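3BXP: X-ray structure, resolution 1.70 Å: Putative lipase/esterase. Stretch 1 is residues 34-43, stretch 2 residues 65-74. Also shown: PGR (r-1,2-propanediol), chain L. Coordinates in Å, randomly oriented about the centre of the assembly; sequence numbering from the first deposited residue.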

ATOM      1  N   ASP B  34     -16.081  16.162  22.787  1.00 20.11           N
ATOM      2  CA  ASP B  34     -16.660  14.994  22.165  1.00 18.81           C
ATOM      3  C   ASP B  34     -15.588  14.278  21.374  1.00 21.66           C
ATOM      4  O   ASP B  34     -14.945  14.876  20.504  1.00 22.04           O
ATOM      5  N   TYR B  35     -15.322  13.044  21.761  1.00 19.97           N
ATOM      6  CA  TYR B  35     -14.254  12.237  21.153  1.00 17.72           C
ATOM      7  C   TYR B  35     -14.791  11.453  19.981  1.00 14.72           C
ATOM      8  O   TYR B  35     -15.946  10.979  19.994  1.00 19.10           O
ATOM      9  N   PRO B  36     -13.960  11.292  18.932  1.00 19.87           N
ATOM     10  CA  PRO B  36     -14.269  10.301  17.922  1.00 18.74           C
ATOM     11  C   PRO B  36     -14.404   8.912  18.513  1.00 18.63           C
ATOM     12  O   PRO B  36     -14.017   8.641  19.643  1.00 18.96           O
ATOM     13  N   ILE B  37     -14.971   7.997  17.739  1.00 18.47           N
ATOM     14  CA  ILE B  37     -15.202   6.637  18.244  1.00 16.80           C
ATOM     15  C   ILE B  37     -14.941   5.626  17.132  1.00 19.69           C
ATOM     16  O   ILE B  37     -15.349   5.811  15.964  1.00 21.53           O
HETATM   17  N   MSE B  38     -14.267   4.572  17.501  1.00 19.35           N
HETATM   18  CA  MSE B  38     -13.971   3.476  16.571  1.00 19.71           C
HETATM   19  C   MSE B  38     -14.757   2.262  16.982  1.00 21.22           C
HETATM   20  O   MSE B  38     -14.613   1.761  18.080  1.00 19.99           O
ATOM     21  N   ILE B  39     -15.507   1.737  16.028  1.00 17.47           N
ATOM     22  CA  ILE B  39     -16.220   0.455  16.182  1.00 20.68           C
ATOM     23  C   ILE B  39     -15.442  -0.668  15.507  1.00 19.44           C
ATOM     24  O   ILE B  39     -15.204  -0.627  14.290  1.00 22.00           O
ATOM     25  N   ILE B  40     -15.065  -1.645  16.309  1.00 16.84           N
ATOM     26  CA  ILE B  40     -14.139  -2.726  15.884  1.00 18.87           C
ATOM     27  C   ILE B  40     -14.937  -4.007  15.638  1.00 21.62           C
ATOM     28  O   ILE B  40     -15.654  -4.511  16.552  1.00 21.40           O
ATOM     29  N   CYS B  41     -14.909  -4.466  14.373  1.00 20.57           N
ATOM     30  CA  CYS B  41     -15.467  -5.738  13.993  1.00 18.62           C
ATOM     31  C   CYS B  41     -14.288  -6.725  13.954  1.00 16.96           C
ATOM     32  O   CYS B  41     -13.446  -6.612  13.106  1.00 19.01           O
ATOM     33  N   PRO B  42     -14.199  -7.638  14.932  1.00 18.83           N
ATOM     34  CA  PRO B  42     -13.040  -8.537  15.080  1.00 20.95           C
ATOM     35  C   PRO B  42     -12.852  -9.543  13.933  1.00 18.77           C
ATOM     36  O   PRO B  42     -13.797  -9.799  13.122  1.00 20.12           O
ATOM     37  N   GLY B  43     -11.687 -10.156  13.870  1.00 20.03           N
ATOM     38  CA  GLY B  43     -11.540 -11.332  12.978  1.00 22.67           C
ATOM     39  C   GLY B  43     -12.178 -12.591  13.509  1.00 23.29           C
ATOM     40  O   GLY B  43     -12.999 -12.533  14.407  1.00 20.33           O
ATOM     41  N   GLY B  65      -6.936   9.163  21.944  1.00 21.71           N
ATOM     42  CA  GLY B  65      -8.093  10.036  22.247  1.00 21.51           C
ATOM     43  C   GLY B  65      -9.391   9.698  21.534  1.00 23.86           C
ATOM     44  O   GLY B  65     -10.066  10.565  20.967  1.00 24.21           O
HETATM   45  N   MSE B  66      -9.725   8.414  21.558  1.00 21.89           N
HETATM   46  CA  MSE B  66     -10.957   7.926  20.963  1.00 20.82           C
HETATM   47  C   MSE B  66     -11.669   6.967  21.881  1.00 20.40           C
HETATM   48  O   MSE B  66     -11.053   6.242  22.664  1.00 20.63           O
ATOM     49  N   HIS B  67     -12.973   6.926  21.731  1.00 19.41           N
ATOM     50  CA  HIS B  67     -13.752   5.837  22.328  1.00 19.62           C
ATOM     51  C   HIS B  67     -13.622   4.595  21.421  1.00 19.38           C
ATOM     52  O   HIS B  67     -13.310   4.751  20.233  1.00 19.59           O
ATOM     53  N   THR B  68     -13.846   3.403  21.988  1.00 18.48           N
ATOM     54  CA  THR B  68     -13.956   2.229  21.136  1.00 18.33           C
ATOM     55  C   THR B  68     -15.098   1.364  21.554  1.00 21.73           C
ATOM     56  O   THR B  68     -15.440   1.278  22.718  1.00 19.91           O
ATOM     57  N   VAL B  69     -15.707   0.713  20.564  1.00 19.34           N
ATOM     58  CA  VAL B  69     -16.785  -0.283  20.826  1.00 21.46           C
ATOM     59  C   VAL B  69     -16.408  -1.514  20.034  1.00 23.56           C
ATOM     60  O   VAL B  69     -16.064  -1.404  18.854  1.00 21.76           O
ATOM     61  N   VAL B  70     -16.451  -2.680  20.668  1.00 20.90           N
ATOM     62  CA  VAL B  70     -16.239  -3.943  19.951  1.00 23.27           C
ATOM     63  C   VAL B  70     -17.571  -4.589  19.716  1.00 21.80           C
ATOM     64  O   VAL B  70     -18.362  -4.697  20.647  1.00 20.93           O
ATOM     65  N   LEU B  71     -17.824  -4.927  18.444  1.00 18.87           N
ATOM     66  CA  LEU B  71     -19.085  -5.463  17.924  1.00 18.42           C
ATOM     67  C   LEU B  71     -18.888  -6.926  17.562  1.00 23.21           C
ATOM     68  O   LEU B  71     -18.189  -7.239  16.623  1.00 21.46           O
ATOM     69  N   ASN B  72     -19.455  -7.817  18.367  1.00 20.59           N
ATOM     70  CA  ASN B  72     -19.408  -9.231  18.104  1.00 20.44           C
ATOM     71  C   ASN B  72     -20.542  -9.647  17.175  1.00 20.08           C
ATOM     72  O   ASN B  72     -21.545 -10.079  17.613  1.00 22.10           O
ATOM     73  N   TYR B  73     -20.331  -9.457  15.893  1.00 19.56           N
ATOM     74  CA  TYR B  73     -21.364  -9.600  14.844  1.00 20.01           C
ATOM     75  C   TYR B  73     -21.723 -11.086  14.665  1.00 22.32           C
ATOM     76  O   TYR B  73     -20.996 -12.005  15.065  1.00 21.11           O
ATOM     77  N   GLN B  74     -22.851 -11.311  14.010  1.00 19.96           N
ATOM     78  CA  GLN B  74     -23.346 -12.656  13.750  1.00 20.66           C
ATOM     79  C   GLN B  74     -22.299 -13.590  13.169  1.00 20.51           C
ATOM     80  O   GLN B  74     -21.662 -13.297  12.141  1.00 20.57           O
TER

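Strand 35-41 and the strand that starts at His 67 run parallel, side by side in one sheet. Five backbone hydrogen bonds join them, from His 67 N to Pro 36 O (2.9 Å) through Leu 71 N to Ile 40 O (2.9 Å). As in any extended strand, successive side chains alternate between the two faces.

His 67 has the largest area covered by the other stretch. Its chi1 is m, and it shares a face with Ile 37, Ile 39 and Val 69. Tyr 35, also m, points toward the second stretch and meets this ring edge-to-face, with the planes at 73°. Tyr 35 CD2 lies 3.6 Å from His 67 CE1, and Tyr 35 CB sits over the imidazole face. Both ring nitrogens of His 67 are hydrogen-bonded elsewhere in the structure. Ile 37 (t) reaches along the same face: its CD1 is 3.6 Å from His 67 CB and 3.8 Å from Val 69 CG2.

Met 66 comes next in area. It is a selenomethionine, as is Met 38. Their methyl ends meet, Met 38 CE to Met 66 CE at 3.5 Å. Met 66 is m then t; Met 38 is t, t, m. Met 38 lies on the face of Thr 68, Ile 40 and Val 70. There Ile 40 CB is 4.3 Å from Val 70 CG2.

Beyond the paired residues, Tyr 73 (p) points toward the first stretch. Its OH donates a hydrogen bond to Pro 42 O at 2.7 Å, while its CE2 packs 3.8 Å from Pro 42 CD. Water 1 donates to Tyr 73 OH at 2.8 Å and weakly to Gly 43 O at 3.4 Å, linking the two stretches. Pro 42 CG also touches Val 70 CG1 at 3.8 Å.

Asp 34 points away. Its OD2 is 2.7 Å from O1 of the propanediol, probably a crystallisation additive.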

ATOM      1  CB  ASP B  34     -17.882  15.350  21.292  1.00 16.15           C
ATOM      2  CG  ASP B  34     -19.061  15.802  22.109  1.00 30.57           C
ATOM      3  OD1 ASP B  34     -19.280  15.333  23.250  1.00 24.82           O
ATOM      4  OD2 ASP B  34     -19.806  16.629  21.578  1.00 30.13           O
ATOM      5  CB  TYR B  35     -13.658  11.200  22.128  1.00 20.39           C
ATOM      6  CG  TYR B  35     -13.036  11.747  23.381  1.00 21.28           C
ATOM      7  CD1 TYR B  35     -12.032  12.686  23.338  1.00 28.39           C
ATOM      8  CD2 TYR B  35     -13.446  11.267  24.610  1.00 27.21           C
ATOM      9  CE1 TYR B  35     -11.475  13.177  24.540  1.00 34.30           C
ATOM     10  CE2 TYR B  35     -12.892  11.715  25.778  1.00 28.59           C
ATOM     11  CZ  TYR B  35     -11.924  12.651  25.754  1.00 26.25           C
ATOM     12  OH  TYR B  35     -11.406  13.039  26.991  1.00 27.97           O
ATOM     13  CB  PRO B  36     -13.024  10.317  16.966  1.00 22.34           C
ATOM     14  CG  PRO B  36     -12.236  11.515  17.331  1.00 23.83           C
ATOM     15  CD  PRO B  36     -12.584  11.799  18.803  1.00 20.81           C
ATOM     16  CB  ILE B  37     -16.690   6.498  18.799  1.00 19.42           C
ATOM     17  CG1 ILE B  37     -17.024   5.085  19.332  1.00 21.26           C
ATOM     18  CG2 ILE B  37     -17.748   6.823  17.723  1.00 22.85           C
ATOM     19  CD1 ILE B  37     -18.027   5.090  20.445  1.00 19.39           C
HETATM   20  CB  MSE B  38     -12.487   3.101  16.577  1.00 22.59           C
HETATM   21  CG  MSE B  38     -12.177   2.108  15.546  1.00 22.90           C
HETATM   22 SE   MSE B  38     -10.251   1.814  15.403  0.75 22.67          SE
HETATM   23  CE  MSE B  38      -9.721   3.609  14.806  1.00 30.89           C
ATOM     24  CB  ILE B  39     -17.610   0.494  15.506  1.00 22.51           C
ATOM     25  CG1 ILE B  39     -18.503   1.608  16.057  1.00 21.72           C
ATOM     26  CG2 ILE B  39     -18.313  -0.908  15.642  1.00 21.42           C
ATOM     27  CD1 ILE B  39     -19.809   1.798  15.179  1.00 20.70           C
ATOM     28  CB  ILE B  40     -13.014  -2.970  16.930  1.00 19.45           C
ATOM     29  CG1 ILE B  40     -12.069  -1.772  17.067  1.00 24.80           C
ATOM     30  CG2 ILE B  40     -12.219  -4.234  16.539  1.00 17.80           C
ATOM     31  CD1 ILE B  40     -11.197  -1.827  18.334  1.00 27.67           C
ATOM     32  CB  CYS B  41     -16.181  -5.652  12.634  1.00 18.35           C
ATOM     33  SG  CYS B  41     -17.670  -4.668  12.736  1.00 23.96           S
ATOM     34  CB  PRO B  42     -13.328  -9.295  16.380  1.00 21.62           C
ATOM     35  CG  PRO B  42     -14.386  -8.513  17.079  1.00 29.17           C
ATOM     36  CD  PRO B  42     -15.195  -7.842  16.021  1.00 21.77           C
HETATM   37  CB  MSE B  66     -10.629   7.208  19.664  1.00 23.74           C
HETATM   38  CG  MSE B  66      -9.929   8.103  18.684  1.00 27.27           C
HETATM   39 SE   MSE B  66      -9.592   7.054  17.051  0.75 33.41          SE
HETATM   40  CE  MSE B  66      -9.985   5.575  17.653  1.00 14.30           C
ATOM     41  CB  HIS B  67     -15.202   6.197  22.320  1.00 17.70           C
ATOM     42  CG  HIS B  67     -15.585   7.399  23.095  1.00 18.86           C
ATOM     43  ND1 HIS B  67     -15.431   7.496  24.459  1.00 19.48           N
ATOM     44  CD2 HIS B  67     -16.213   8.531  22.691  1.00 20.79           C
ATOM     45  CE1 HIS B  67     -15.960   8.644  24.862  1.00 20.77           C
ATOM     46  NE2 HIS B  67     -16.443   9.284  23.811  1.00 19.14           N
ATOM     47  CB  THR B  68     -12.647   1.446  21.071  1.00 24.59           C
ATOM     48  OG1 THR B  68     -12.351   0.854  22.340  1.00 26.66           O
ATOM     49  CG2 THR B  68     -11.520   2.362  20.623  1.00 21.77           C
ATOM     50  CB  VAL B  69     -18.196   0.219  20.376  1.00 20.00           C
ATOM     51  CG1 VAL B  69     -19.304  -0.928  20.398  1.00 24.33           C
ATOM     52  CG2 VAL B  69     -18.676   1.448  21.231  1.00 21.33           C
ATOM     53  CB  VAL B  70     -15.281  -4.881  20.742  1.00 24.98           C
ATOM     54  CG1 VAL B  70     -15.138  -6.226  19.982  1.00 20.86           C
ATOM     55  CG2 VAL B  70     -13.884  -4.183  20.957  1.00 26.64           C
ATOM     56  CB  LEU B  71     -19.551  -4.686  16.706  1.00 20.58           C
ATOM     57  CG  LEU B  71     -20.676  -5.443  15.932  1.00 18.43           C
ATOM     58  CD1 LEU B  71     -21.911  -5.794  16.756  1.00 24.36           C
ATOM     59  CD2 LEU B  71     -20.984  -4.582  14.680  1.00 22.52           C
ATOM     60  CB  ASN B  72     -19.467  -9.981  19.435  1.00 22.68           C
ATOM     61  CG  ASN B  72     -18.084 -10.163  20.114  1.00 30.05           C
ATOM     62  OD1 ASN B  72     -17.042  -9.678  19.668  1.00 23.79           O
ATOM     63  ND2 ASN B  72     -18.090 -10.937  21.187  1.00 41.20           N
ATOM     64  CB  TYR B  73     -20.881  -8.926  13.535  1.00 19.96           C
ATOM     65  CG  TYR B  73     -19.559  -9.509  13.135  1.00 19.13           C
ATOM     66  CD1 TYR B  73     -19.510 -10.738  12.505  1.00 18.90           C
ATOM     67  CD2 TYR B  73     -18.345  -8.872  13.441  1.00 20.28           C
ATOM     68  CE1 TYR B  73     -18.294 -11.355  12.171  1.00 20.72           C
ATOM     69  CE2 TYR B  73     -17.113  -9.487  13.133  1.00 20.10           C
ATOM     70  CZ  TYR B  73     -17.094 -10.722  12.512  1.00 21.23           C
ATOM     71  OH  TYR B  73     -15.877 -11.337  12.244  1.00 22.13           O
ATOM     72  CB  GLN B  74     -24.494 -12.540  12.754  1.00 20.71           C
ATOM     73  CG  GLN B  74     -25.267 -13.758  12.541  1.00 18.91           C
ATOM     74  CD  GLN B  74     -25.942 -14.220  13.790  1.00 24.36           C
ATOM     75  OE1 GLN B  74     -26.722 -13.488  14.380  1.00 26.42           O
ATOM     76  NE2 GLN B  74     -25.651 -15.444  14.213  1.00 27.23           N
TER
HETATM   77  C1  PGR L 281     -22.766  14.754  20.184  1.00 47.42           C
HETATM   78  C2  PGR L 281     -23.730  15.385  21.167  1.00 51.50           C
HETATM   79  C3  PGR L 281     -23.255  16.795  21.498  1.00 48.65           C
HETATM   80  O1  PGR L 281     -21.580  14.702  20.940  1.00 55.75           O
HETATM   81  O2  PGR L 281     -25.006  15.307  20.546  1.00 50.61           O
HETATM   82  O   HOH W   1     -15.396 -14.040  12.593  1.00 18.48           O